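Inactive glucansucrase (Lactobacillus reuteri, PDB 5JBD) belongs to glycoside hydrolase family 70, whose members are built round a TIM barrel, and binds a calcium ion. Local coordinates at residues 170-175 against 784-789; 197-202 against 761-766; 272-277 against 736-741; 672-677 against 687-692. All coordinates share one frame; numbering follows the deposited sequence.

Contact 1. Residues 170-175 against 784-789; sequences SSELSL and QIYFAY
Glu172 and Tyr786 carry this contact by themselves, and it comes down to one short bond: the phenol OH of Tyr786 donates to OE2 of Glu172 at 2.6 Å. The acceptor sits at the edge of the tyrosine ring, in its plane, as suits a hydroxyl whose hydrogen lies close to that plane. Seen from the carboxylate the meeting is less regular, since OH stands 63° out of the carboxylate plane. OE2 also passes 3.3 Å from the ring carbon CE1 of Tyr786. With CG swung opposite the backbone N (chi1 -178°), Tyr786 extends its ring from strand 784-791, an outermost strand of a six-stranded antiparallel sheet, toward the 3-10 turn that holds Glu172. Beyond CG the glutamate chain is fully extended, which brings its carboxylate across the gap although the backbones stay far apart. A glutamate suits this buried place because several backbone N-H groups meet its carboxylate: OE1 accepts from Asn848, and OE2 from Ile849 and Gly850 as well as from the phenol. These donors would be expected to stabilise the ionised form. Tyrosine combines the reach to the acid with a CB that packs on Val764 of the adjoining strand.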
loop_
_atom_site.group_PDB
_atom_site.type_symbol
_atom_site.label_atom_id
_atom_site.label_comp_id
_atom_site.label_asym_id
_atom_site.label_seq_id
_atom_site.Cartn_x
_atom_site.Cartn_y
_atom_site.Cartn_z
ATOM N N SER A 170 11.238 7.603 -21.051
ATOM C CA SER A 170 10.607 6.861 -22.156
ATOM C C SER A 170 11.340 5.575 -22.576
ATOM O O SER A 170 10.693 4.594 -22.942
ATOM C CB SER A 170 10.358 7.757 -23.378
ATOM O OG SER A 170 11.566 8.157 -23.983
ATOM N N SER A 171 12.670 5.550 -22.497
ATOM C CA SER A 171 13.431 4.331 -22.848
ATOM C C SER A 171 13.208 3.144 -21.887
ATOM O O SER A 171 13.594 2.033 -22.204
ATOM C CB SER A 171 14.942 4.610 -22.937
ATOM O OG SER A 171 15.451 5.067 -21.699
ATOM N N GLU A 172 12.618 3.387 -20.717
ATOM C CA GLU A 172 12.297 2.306 -19.780
ATOM C C GLU A 172 11.113 1.440 -20.244
ATOM O O GLU A 172 10.934 0.328 -19.745
ATOM C CB GLU A 172 12.039 2.878 -18.391
ATOM C CG GLU A 172 13.267 3.580 -17.812
ATOM C CD GLU A 172 13.040 4.131 -16.413
ATOM O OE1 GLU A 172 11.867 4.234 -15.978
ATOM O OE2 GLU A 172 14.047 4.473 -15.744
ATOM N N LEU A 173 10.319 1.974 -21.179
ATOM C CA LEU A 173 9.230 1.264 -21.870
ATOM C C LEU A 173 8.002 1.043 -20.984
ATOM O O LEU A 173 7.615 -0.085 -20.705
ATOM C CB LEU A 173 9.718 -0.051 -22.496
ATOM C CG LEU A 173 10.933 0.019 -23.424
ATOM C CD1 LEU A 173 11.323 -1.390 -23.851
ATOM C CD2 LEU A 173 10.667 0.884 -24.647
ATOM N N SER A 174 7.405 2.142 -20.530
ATOM C CA SER A 174 6.156 2.087 -19.772
ATOM C C SER A 174 5.017 1.609 -20.656
ATOM O O SER A 174 4.927 1.983 -21.817
ATOM C CB SER A 174 5.789 3.458 -19.201
ATOM O OG SER A 174 4.539 3.401 -18.521
ATOM N N LEU A 175 4.127 0.814 -20.079
ATOM C CA LEU A 175 2.891 0.439 -20.760
ATOM C C LEU A 175 1.972 1.660 -21.017
ATOM O O LEU A 175 1.143 1.624 -21.920
ATOM C CB LEU A 175 2.162 -0.664 -19.977
ATOM C CG LEU A 175 2.942 -1.967 -19.739
ATOM C CD1 LEU A 175 2.204 -2.864 -18.749
ATOM C CD2 LEU A 175 3.161 -2.714 -21.037
ATOM N N GLN A 784 20.728 -5.451 -18.701
ATOM C CA GLN A 784 21.262 -4.105 -18.897
ATOM C C GLN A 784 21.600 -3.485 -17.563
ATOM O O GLN A 784 20.813 -3.575 -16.620
ATOM C CB GLN A 784 20.239 -3.200 -19.591
ATOM C CG GLN A 784 19.916 -3.564 -21.029
ATOM C CD GLN A 784 21.132 -3.592 -21.923
ATOM O OE1 GLN A 784 21.928 -2.656 -21.946
ATOM N NE2 GLN A 784 21.282 -4.678 -22.674
ATOM N N ILE A 785 22.751 -2.823 -17.492
ATOM C CA ILE A 785 23.117 -2.086 -16.290
ATOM C C ILE A 785 22.245 -0.830 -16.191
ATOM O O ILE A 785 22.151 -0.063 -17.142
ATOM C CB ILE A 785 24.636 -1.782 -16.233
ATOM C CG1 ILE A 785 25.398 -3.113 -16.145
ATOM C CG2 ILE A 785 24.942 -0.884 -15.040
ATOM C CD1 ILE A 785 26.882 -3.027 -15.928
ATOM N N TYR A 786 21.659 -0.634 -15.009
ATOM C CA TYR A 786 20.660 0.392 -14.723
ATOM C C TYR A 786 20.984 0.977 -13.352
ATOM O O TYR A 786 21.304 0.228 -12.414
ATOM C CB TYR A 786 19.285 -0.308 -14.682
ATOM C CG TYR A 786 18.036 0.543 -14.442
ATOM C CD1 TYR A 786 17.657 1.545 -15.334
ATOM C CD2 TYR A 786 17.188 0.292 -13.350
ATOM C CE1 TYR A 786 16.493 2.293 -15.131
ATOM C CE2 TYR A 786 16.019 1.032 -13.140
ATOM C CZ TYR A 786 15.666 2.026 -14.031
ATOM O OH TYR A 786 14.513 2.775 -13.831
ATOM N N PHE A 787 20.911 2.301 -13.224
ATOM C CA PHE A 787 21.317 2.974 -11.991
ATOM C C PHE A 787 20.132 3.237 -11.059
ATOM O O PHE A 787 19.786 4.378 -10.752
ATOM C CB PHE A 787 22.081 4.267 -12.315
ATOM C CG PHE A 787 23.318 4.062 -13.154
ATOM C CD1 PHE A 787 24.251 3.071 -12.836
ATOM C CD2 PHE A 787 23.584 4.890 -14.234
ATOM C CE1 PHE A 787 25.399 2.896 -13.599
ATOM C CE2 PHE A 787 24.737 4.730 -14.993
ATOM C CZ PHE A 787 25.646 3.729 -14.674
ATOM N N ALA A 788 19.524 2.152 -10.585
ATOM C CA ALA A 788 18.331 2.239 -9.741
ATOM C C ALA A 788 18.690 2.806 -8.394
ATOM O O ALA A 788 19.795 2.565 -7.890
ATOM C CB ALA A 788 17.708 0.859 -9.560
ATOM N N TYR A 789 17.763 3.564 -7.818
ATOM C CA TYR A 789 17.824 3.922 -6.401
ATOM C C TYR A 789 17.435 2.682 -5.599
ATOM O O TYR A 789 16.309 2.207 -5.716
ATOM C CB TYR A 789 16.896 5.100 -6.099
ATOM C CG TYR A 789 17.418 6.396 -6.677
ATOM C CD1 TYR A 789 17.159 6.753 -7.997
ATOM C CD2 TYR A 789 18.227 7.235 -5.923
ATOM C CE1 TYR A 789 17.663 7.932 -8.534
ATOM C CE2 TYR A 789 18.732 8.426 -6.445
ATOM C CZ TYR A 789 18.450 8.763 -7.753
ATOM O OH TYR A 789 18.951 9.924 -8.280
#

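Contact 2. Residues 197-202 against 761-766; sequences VNNNSK and AVTVTR
At the end of strand 193-197, where the chain leaves an antiparallel sheet, Val197 and Asn199 both meet Thr763 on the neighbouring strand 758-767. The backbone N of Val197 donates to O of Thr763 at 2.9 Å, and the bond is almost straight, with an N-H...O angle of 175°. The return link is made through water 1, which accepts from Thr763 N at 3.0 Å and probably donates to Val197 O, so here a solvent molecule stands between the two backbones. Side chains meet here too. CG2 of Val197 packs against CG2 of Thr763 at 3.8 Å, a methyl-to-methyl contact between two beta-branched residues of the kind that suit extended chain.

Two residues on, the chain has left the strand, but Asn199 still turns back to it. A chi1 of -178° swings its amide away from the backbone N and across to Thr763, where ND2 donates to OG1 at 3.0 Å with the hydroxyl oxygen exactly in the amide plane. OG1 is also hydrogen-bonded to OG1 of Thr209, so the threonine hydroxyl has two hydrogen-bond partners, while its CG2 serves the apolar contact. The other end of the same amide is used locally: OD1 of Asn199 accepts from N of Ser201 at 3.2 Å. Asparagine suits the place because one flat group can donate across the contact and accept from its own chain. That second bond makes an Asx turn, here set just beyond the end of a beta strand.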
loop_
_atom_site.group_PDB
_atom_site.type_symbol
_atom_site.label_atom_id
_atom_site.label_comp_id
_atom_site.label_asym_id
_atom_site.label_seq_id
_atom_site.Cartn_x
_atom_site.Cartn_y
_atom_site.Cartn_z
ATOM N N VAL A 197 18.890 -9.137 -11.724
ATOM C CA VAL A 197 19.437 -10.463 -12.053
ATOM C C VAL A 197 20.922 -10.525 -11.762
ATOM O O VAL A 197 21.587 -9.483 -11.649
ATOM C CB VAL A 197 19.184 -10.885 -13.524
ATOM C CG1 VAL A 197 17.690 -10.827 -13.861
ATOM C CG2 VAL A 197 20.020 -10.081 -14.517
ATOM N N ASN A 198 21.424 -11.748 -11.645
ATOM C CA ASN A 198 22.835 -11.990 -11.364
ATOM C C ASN A 198 23.704 -11.651 -12.569
ATOM O O ASN A 198 23.312 -11.854 -13.716
ATOM C CB ASN A 198 23.087 -13.445 -10.930
ATOM C CG ASN A 198 22.552 -13.750 -9.541
ATOM O OD1 ASN A 198 22.096 -12.862 -8.819
ATOM N ND2 ASN A 198 22.595 -15.022 -9.161
ATOM N N ASN A 199 24.882 -11.113 -12.286
ATOM C CA ASN A 199 25.827 -10.755 -13.328
ATOM C C ASN A 199 27.243 -10.673 -12.756
ATOM O O ASN A 199 27.658 -9.629 -12.228
ATOM C CB ASN A 199 25.430 -9.434 -14.001
ATOM C CG ASN A 199 26.373 -9.056 -15.133
ATOM O OD1 ASN A 199 27.209 -9.865 -15.560
ATOM N ND2 ASN A 199 26.252 -7.825 -15.623
ATOM N N ASN A 200 27.963 -11.783 -12.879
ATOM C CA ASN A 200 29.354 -11.861 -12.488
ATOM C C ASN A 200 30.241 -12.082 -13.724
ATOM O O ASN A 200 31.225 -12.809 -13.660
ATOM C CB ASN A 200 29.542 -12.981 -11.447
ATOM C CG ASN A 200 30.913 -12.939 -10.765
ATOM O OD1 ASN A 200 31.534 -11.877 -10.615
ATOM N ND2 ASN A 200 31.389 -14.110 -10.345
ATOM N N SER A 201 29.899 -11.429 -14.837
ATOM C CA SER A 201 30.617 -11.626 -16.094
ATOM C C SER A 201 32.001 -10.952 -16.080
ATOM O O SER A 201 32.219 -9.972 -15.367
ATOM C CB SER A 201 29.809 -11.087 -17.273
ATOM O OG SER A 201 30.522 -11.194 -18.492
ATOM N N LYS A 202 32.916 -11.509 -16.879
ATOM C CA LYS A 202 34.228 -10.910 -17.157
ATOM C C LYS A 202 34.253 -10.212 -18.534
ATOM O O LYS A 202 35.274 -9.649 -18.915
ATOM C CB LYS A 202 35.351 -11.966 -17.053
ATOM C CG LYS A 202 35.902 -12.200 -15.616
ATOM C CD LYS A 202 35.601 -13.599 -15.089
ATOM C CE LYS A 202 35.896 -13.747 -13.597
ATOM N NZ LYS A 202 34.717 -13.391 -12.752
ATOM N N ALA A 761 24.533 0.366 -9.303
ATOM C CA ALA A 761 24.526 -0.270 -10.615
ATOM C C ALA A 761 23.996 -1.687 -10.438
ATOM O O ALA A 761 24.616 -2.515 -9.762
ATOM C CB ALA A 761 25.907 -0.278 -11.255
ATOM N N VAL A 762 22.840 -1.945 -11.025
ATOM C CA VAL A 762 22.235 -3.287 -11.022
ATOM C C VAL A 762 22.046 -3.748 -12.459
ATOM O O VAL A 762 21.909 -2.917 -13.356
ATOM C CB VAL A 762 20.877 -3.309 -10.285
ATOM C CG1 VAL A 762 21.097 -3.223 -8.788
ATOM C CG2 VAL A 762 19.954 -2.188 -10.744
ATOM N N THR A 763 22.059 -5.058 -12.678
ATOM C CA THR A 763 21.781 -5.621 -13.985
ATOM C C THR A 763 20.298 -6.008 -14.018
ATOM O O THR A 763 19.827 -6.749 -13.135
ATOM C CB THR A 763 22.691 -6.813 -14.271
ATOM O OG1 THR A 763 24.062 -6.398 -14.163
ATOM C CG2 THR A 763 22.446 -7.352 -15.673
ATOM N N VAL A 764 19.565 -5.503 -15.018
ATOM C CA VAL A 764 18.097 -5.647 -15.052
ATOM C C VAL A 764 17.489 -6.130 -16.368
ATOM O O VAL A 764 18.109 -6.071 -17.426
ATOM C CB VAL A 764 17.386 -4.328 -14.671
ATOM C CG1 VAL A 764 17.961 -3.755 -13.378
ATOM C CG2 VAL A 764 17.440 -3.297 -15.795
ATOM N N THR A 765 16.241 -6.596 -16.270
ATOM C CA THR A 765 15.462 -7.069 -17.417
ATOM C C THR A 765 14.033 -6.556 -17.261
ATOM O O THR A 765 13.477 -6.556 -16.153
ATOM C CB THR A 765 15.478 -8.607 -17.495
ATOM O OG1 THR A 765 16.811 -9.045 -17.768
ATOM C CG2 THR A 765 14.548 -9.137 -18.583
ATOM N N ARG A 766 13.450 -6.117 -18.374
ATOM C CA ARG A 766 12.103 -5.540 -18.388
ATOM C C ARG A 766 11.074 -6.671 -18.259
ATOM O O ARG A 766 11.011 -7.534 -19.117
ATOM C CB ARG A 766 11.872 -4.790 -19.713
ATOM C CG ARG A 766 10.522 -4.100 -19.859
ATOM C CD ARG A 766 10.408 -2.894 -18.956
ATOM N NE ARG A 766 9.109 -2.242 -19.127
ATOM C CZ ARG A 766 7.956 -2.667 -18.595
ATOM N NH1 ARG A 766 7.917 -3.772 -17.850
ATOM N NH2 ARG A 766 6.826 -1.983 -18.825
HETATM O O HOH W 1 21.428 -6.844 -10.373
#

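Contact 3. Residues 272-277 against 736-741; sequences NPDGNF and ALHKAG
The imidazole of His738 meets the 272-277 loop with its edge: O of Asp274 lies in the ring plane beside ND1, and O of Asn276 sits near that plane beside CE1, 3.2 Å away. The Asp274 carboxylate is turned 50° from the ring. ND1 donates to two acceptors of one residue, O of Asp274 at 3.0 Å and OD2 of Asp274 at 3.1 Å. Such a shared proton points straight at neither, and the N-H...O angles are only 131° and 136°. OD2 is approached from above the carboxylate plane. The loop is folded by a type I turn from Asn272 to Gly275, within which OD1 of Asn272 accepts from N of Asp274 in an Asx turn, and it leads into strand 279-282 of the parallel barrel sheet. His738 comes from the last turn of helix 727-739, which Gly741 closes in a Schellman motif before strand 743-748, the neighbour of 279-282 in that sheet. The other ring nitrogen, NE2, is hydrogen-bonded to OD2 of Asp278. Histidine suits the place by having a nitrogen for each aspartate, and two carboxylates so near would be expected to raise its pKa and favour the charged form.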
loop_
_atom_site.group_PDB
_atom_site.type_symbol
_atom_site.label_atom_id
_atom_site.label_comp_id
_atom_site.label_asym_id
_atom_site.label_seq_id
_atom_site.Cartn_x
_atom_site.Cartn_y
_atom_site.Cartn_z
ATOM N N ASN A 272 6.260 5.638 26.222
ATOM C CA ASN A 272 5.277 5.076 27.131
ATOM C C ASN A 272 5.476 3.561 27.189
ATOM O O ASN A 272 5.394 2.908 26.150
ATOM C CB ASN A 272 3.849 5.378 26.677
ATOM C CG ASN A 272 2.827 5.035 27.741
ATOM O OD1 ASN A 272 2.741 3.900 28.197
ATOM N ND2 ASN A 272 2.044 6.018 28.135
ATOM N N PRO A 273 5.739 3.005 28.390
ATOM C CA PRO A 273 6.038 1.576 28.463
ATOM C C PRO A 273 4.862 0.644 28.110
ATOM O O PRO A 273 5.094 -0.541 27.934
ATOM C CB PRO A 273 6.492 1.374 29.919
ATOM C CG PRO A 273 5.854 2.489 30.670
ATOM C CD PRO A 273 5.774 3.647 29.720
ATOM N N ASP A 274 3.634 1.159 28.044
ATOM C CA ASP A 274 2.484 0.385 27.583
ATOM C C ASP A 274 2.141 0.664 26.100
ATOM O O ASP A 274 1.121 0.194 25.607
ATOM C CB ASP A 274 1.274 0.666 28.486
ATOM C CG ASP A 274 0.115 -0.297 28.239
ATOM O OD1 ASP A 274 0.345 -1.518 28.196
ATOM O OD2 ASP A 274 -1.033 0.156 28.055
ATOM N N GLY A 275 3.008 1.387 25.392
ATOM C CA GLY A 275 2.767 1.793 24.015
ATOM C C GLY A 275 3.318 0.797 23.015
ATOM O O GLY A 275 4.153 1.143 22.186
ATOM N N ASN A 276 2.804 -0.427 23.080
ATOM C CA ASN A 276 3.283 -1.544 22.294
ATOM C C ASN A 276 2.132 -2.110 21.460
ATOM O O ASN A 276 1.030 -2.286 21.981
ATOM C CB ASN A 276 3.799 -2.620 23.269
ATOM C CG ASN A 276 4.750 -2.057 24.351
ATOM O OD1 ASN A 276 5.824 -1.534 24.060
ATOM N ND2 ASN A 276 4.343 -2.175 25.611
ATOM N N PHE A 277 2.374 -2.387 20.176
ATOM C CA PHE A 277 1.366 -3.015 19.339
ATOM C C PHE A 277 1.103 -4.464 19.812
ATOM O O PHE A 277 2.014 -5.133 20.322
ATOM C CB PHE A 277 1.771 -2.974 17.866
ATOM C CG PHE A 277 1.733 -1.593 17.266
ATOM C CD1 PHE A 277 0.517 -0.963 17.010
ATOM C CD2 PHE A 277 2.903 -0.915 16.950
ATOM C CE1 PHE A 277 0.477 0.318 16.457
ATOM C CE2 PHE A 277 2.869 0.360 16.397
ATOM C CZ PHE A 277 1.654 0.979 16.148
ATOM N N ALA A 736 -3.275 4.925 25.714
ATOM C CA ALA A 736 -4.633 5.444 25.915
ATOM C C ALA A 736 -5.706 4.481 25.388
ATOM O O ALA A 736 -6.711 4.250 26.057
ATOM C CB ALA A 736 -4.784 6.819 25.271
ATOM N N LEU A 737 -5.478 3.898 24.217
ATOM C CA LEU A 737 -6.395 2.890 23.679
ATOM C C LEU A 737 -6.420 1.639 24.565
ATOM O O LEU A 737 -7.484 1.091 24.835
ATOM C CB LEU A 737 -6.020 2.526 22.242
ATOM C CG LEU A 737 -6.198 3.673 21.231
ATOM C CD1 LEU A 737 -5.508 3.356 19.924
ATOM C CD2 LEU A 737 -7.673 3.976 20.989
ATOM N N HIS A 738 -5.240 1.200 25.022
ATOM C CA HIS A 738 -5.154 0.089 25.968
ATOM C C HIS A 738 -5.933 0.379 27.249
ATOM O O HIS A 738 -6.660 -0.482 27.728
ATOM C CB HIS A 738 -3.699 -0.229 26.335
ATOM C CG HIS A 738 -2.958 -0.997 25.289
ATOM N ND1 HIS A 738 -1.585 -1.014 25.231
ATOM C CD2 HIS A 738 -3.390 -1.795 24.279
ATOM C CE1 HIS A 738 -1.200 -1.768 24.220
ATOM N NE2 HIS A 738 -2.276 -2.247 23.620
ATOM N N LYS A 739 -5.799 1.599 27.773
ATOM C CA LYS A 739 -6.524 2.026 28.987
ATOM C C LYS A 739 -8.059 1.921 28.804
ATOM O O LYS A 739 -8.793 1.487 29.713
ATOM C CB LYS A 739 -6.100 3.460 29.353
ATOM C CG LYS A 739 -6.440 3.934 30.767
ATOM C CD LYS A 739 -5.716 5.257 31.069
ATOM C CE LYS A 739 -5.652 5.626 32.552
ATOM N NZ LYS A 739 -6.850 5.195 33.337
ATOM N N ALA A 740 -8.522 2.260 27.604
ATOM C CA ALA A 740 -9.938 2.138 27.241
ATOM C C ALA A 740 -10.414 0.700 26.962
ATOM O O ALA A 740 -11.602 0.485 26.742
ATOM C CB ALA A 740 -10.226 3.026 26.044
ATOM N N GLY A 741 -9.493 -0.274 26.944
ATOM C CA GLY A 741 -9.823 -1.695 26.818
ATOM C C GLY A 741 -9.662 -2.272 25.415
ATOM O O GLY A 741 -10.066 -3.394 25.184
#

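Contact 4. Residues 672-677 against 687-692; sequences NVIAKN and TDFWMA
Ile674 of helix 670-676 packs on Phe689 and Met691 of strand 688-691, a helix-on-strand contact in the TIM barrel, where the parallel strands form the inner layer and helices cover them outside. From CB, which points toward the strand, the isoleucine divides into two branches. The short one, CG2, comes closest to the ring: it lies 3.6 Å from CZ of Phe689 and 3.9 Å from CE1. On the longer branch CG1 comes within 4.1 Å of the same CZ, and CD1 at its tip is as near to CE1. CG2 is anti to the backbone N and CG1 anti to the carbonyl carbon (chi1 -68°), an ordinary setting for a beta-branched residue in a helix, and one that turns both branches to the sheet.

Phe689 and Met691 stand on the same side of the strand, two residues apart; Phe689 points at the helix, while Met691 swings only its end that way. A first torsion of -157° extends Phe689 from the strand and offers the far end of its ring to the isoleucine. The same ring packs edge-to-face with Phe681, and Leu737 of helix 727-739 touches both Phe689 and Ile674. Aliphatic and aromatic groups suit this buried interface, where shape and apolar surface do the joining. Asp688 and Trp690 alternate with them and make their polar bonds to Gln745, His650 and Asp747. Met691, flexible and unbranched, lies with CG in the plane of the Phe689 ring, at its edge, and its terminal methyl CE reaches CD1 of Ile674 at 4.3 Å.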
loop_
_atom_site.group_PDB
_atom_site.type_symbol
_atom_site.label_atom_id
_atom_site.label_comp_id
_atom_site.label_asym_id
_atom_site.label_seq_id
_atom_site.Cartn_x
_atom_site.Cartn_y
_atom_site.Cartn_z
ATOM N N ASN A 672 -2.765 12.469 18.644
ATOM C CA ASN A 672 -3.315 13.207 19.785
ATOM C C ASN A 672 -4.838 13.209 19.812
ATOM O O ASN A 672 -5.448 13.060 20.878
ATOM C CB ASN A 672 -2.743 14.632 19.826
ATOM C CG ASN A 672 -1.229 14.635 20.039
ATOM O OD1 ASN A 672 -0.673 13.693 20.623
ATOM N ND2 ASN A 672 -0.555 15.656 19.541
ATOM N N VAL A 673 -5.445 13.376 18.642
ATOM C CA VAL A 673 -6.907 13.319 18.524
ATOM C C VAL A 673 -7.416 11.929 18.932
ATOM O O VAL A 673 -8.385 11.824 19.688
ATOM C CB VAL A 673 -7.388 13.705 17.099
ATOM C CG1 VAL A 673 -8.907 13.596 16.992
ATOM C CG2 VAL A 673 -6.911 15.111 16.746
ATOM N N ILE A 674 -6.739 10.871 18.483
ATOM C CA ILE A 674 -7.130 9.485 18.833
ATOM C C ILE A 674 -7.077 9.260 20.355
ATOM O O ILE A 674 -8.039 8.752 20.946
ATOM C CB ILE A 674 -6.290 8.433 18.064
ATOM C CG1 ILE A 674 -6.618 8.471 16.570
ATOM C CG2 ILE A 674 -6.522 7.020 18.600
ATOM C CD1 ILE A 674 -5.568 7.870 15.655
ATOM N N ALA A 675 -5.962 9.651 20.977
ATOM C CA ALA A 675 -5.785 9.537 22.438
ATOM C C ALA A 675 -6.901 10.236 23.205
ATOM O O ALA A 675 -7.500 9.652 24.109
ATOM C CB ALA A 675 -4.439 10.114 22.854
ATOM N N LYS A 676 -7.197 11.476 22.808
ATOM C CA LYS A 676 -8.266 12.257 23.438
ATOM C C LYS A 676 -9.646 11.565 23.327
ATOM O O LYS A 676 -10.472 11.664 24.238
ATOM C CB LYS A 676 -8.313 13.654 22.811
ATOM C CG LYS A 676 -9.202 14.657 23.526
ATOM C CD LYS A 676 -9.200 15.996 22.788
ATOM C CE LYS A 676 -10.426 16.845 23.099
ATOM N NZ LYS A 676 -10.191 17.773 24.239
ATOM N N ASN A 677 -9.868 10.846 22.228
ATOM C CA ASN A 677 -11.153 10.179 21.943
ATOM C C ASN A 677 -11.195 8.677 22.266
ATOM O O ASN A 677 -12.103 7.971 21.843
ATOM C CB ASN A 677 -11.512 10.411 20.470
ATOM C CG ASN A 677 -11.963 11.830 20.208
ATOM O OD1 ASN A 677 -13.110 12.161 20.469
ATOM N ND2 ASN A 677 -11.069 12.670 19.700
ATOM N N THR A 687 -13.059 -3.137 19.250
ATOM C CA THR A 687 -12.163 -3.929 20.094
ATOM C C THR A 687 -10.715 -3.944 19.577
ATOM O O THR A 687 -9.789 -4.195 20.356
ATOM C CB THR A 687 -12.660 -5.386 20.197
ATOM O OG1 THR A 687 -12.590 -6.002 18.912
ATOM C CG2 THR A 687 -14.088 -5.463 20.731
ATOM N N ASP A 688 -10.532 -3.682 18.281
ATOM C CA ASP A 688 -9.244 -3.807 17.618
ATOM C C ASP A 688 -9.018 -2.608 16.709
ATOM O O ASP A 688 -9.781 -2.383 15.763
ATOM C CB ASP A 688 -9.208 -5.115 16.832
ATOM C CG ASP A 688 -9.111 -6.326 17.750
ATOM O OD1 ASP A 688 -7.983 -6.654 18.197
ATOM O OD2 ASP A 688 -10.182 -6.919 18.054
ATOM N N PHE A 689 -7.968 -1.847 17.006
ATOM C CA PHE A 689 -7.704 -0.545 16.365
ATOM C C PHE A 689 -6.570 -0.709 15.364
ATOM O O PHE A 689 -5.412 -0.932 15.754
ATOM C CB PHE A 689 -7.371 0.484 17.453
ATOM C CG PHE A 689 -7.607 1.927 17.054
ATOM C CD1 PHE A 689 -6.586 2.683 16.513
ATOM C CD2 PHE A 689 -8.844 2.533 17.260
ATOM C CE1 PHE A 689 -6.791 4.007 16.157
ATOM C CE2 PHE A 689 -9.058 3.866 16.914
ATOM C CZ PHE A 689 -8.030 4.600 16.361
ATOM N N TRP A 690 -6.896 -0.623 14.074
ATOM C CA TRP A 690 -5.921 -0.723 12.995
ATOM C C TRP A 690 -5.328 0.670 12.763
ATOM O O TRP A 690 -6.018 1.604 12.305
ATOM C CB TRP A 690 -6.561 -1.329 11.733
ATOM C CG TRP A 690 -5.853 -1.197 10.418
ATOM C CD1 TRP A 690 -4.546 -0.866 10.195
ATOM C CD2 TRP A 690 -6.435 -1.391 9.124
ATOM N NE1 TRP A 690 -4.277 -0.840 8.850
ATOM C CE2 TRP A 690 -5.418 -1.153 8.165
ATOM C CE3 TRP A 690 -7.713 -1.740 8.679
ATOM C CZ2 TRP A 690 -5.649 -1.240 6.783
ATOM C CZ3 TRP A 690 -7.944 -1.835 7.309
ATOM C CH2 TRP A 690 -6.913 -1.599 6.379
ATOM N N MET A 691 -4.041 0.792 13.073
ATOM C CA MET A 691 -3.295 2.039 12.887
ATOM C C MET A 691 -2.553 2.042 11.556
ATOM O O MET A 691 -2.001 1.026 11.125
ATOM C CB MET A 691 -2.318 2.264 14.039
ATOM C CG MET A 691 -3.019 2.296 15.387
ATOM S SD MET A 691 -2.235 3.267 16.689
ATOM C CE MET A 691 -2.521 4.898 16.009
ATOM N N ALA A 692 -2.542 3.211 10.926
ATOM C CA ALA A 692 -1.847 3.423 9.668
ATOM C C ALA A 692 -0.389 2.994 9.753
ATOM O O ALA A 692 0.199 3.029 10.837
ATOM C CB ALA A 692 -1.926 4.897 9.276
#

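Overall arrangement
Followed from the N terminus, the chain supplies the first halves of contacts 1, 2 and 3 in turn, and their partners come hundreds of residues later in reverse order. Contact 1 thus closes the widest loop, contact 2 nests within it and contact 3 within that, while contact 4 is a short local closure inside all three; none cross. Contacts 1 and 2 share the antiparallel sheet through neighbouring strands 758-767 and 784-791, and touch where Leu173 O meets NH2 of Arg766. Contacts 3 and 4, centres about 10 Å apart, adjoin in the barrel where Phe277 packs on Met691. The centres of contacts 1 and 3 are about 46 Å apart.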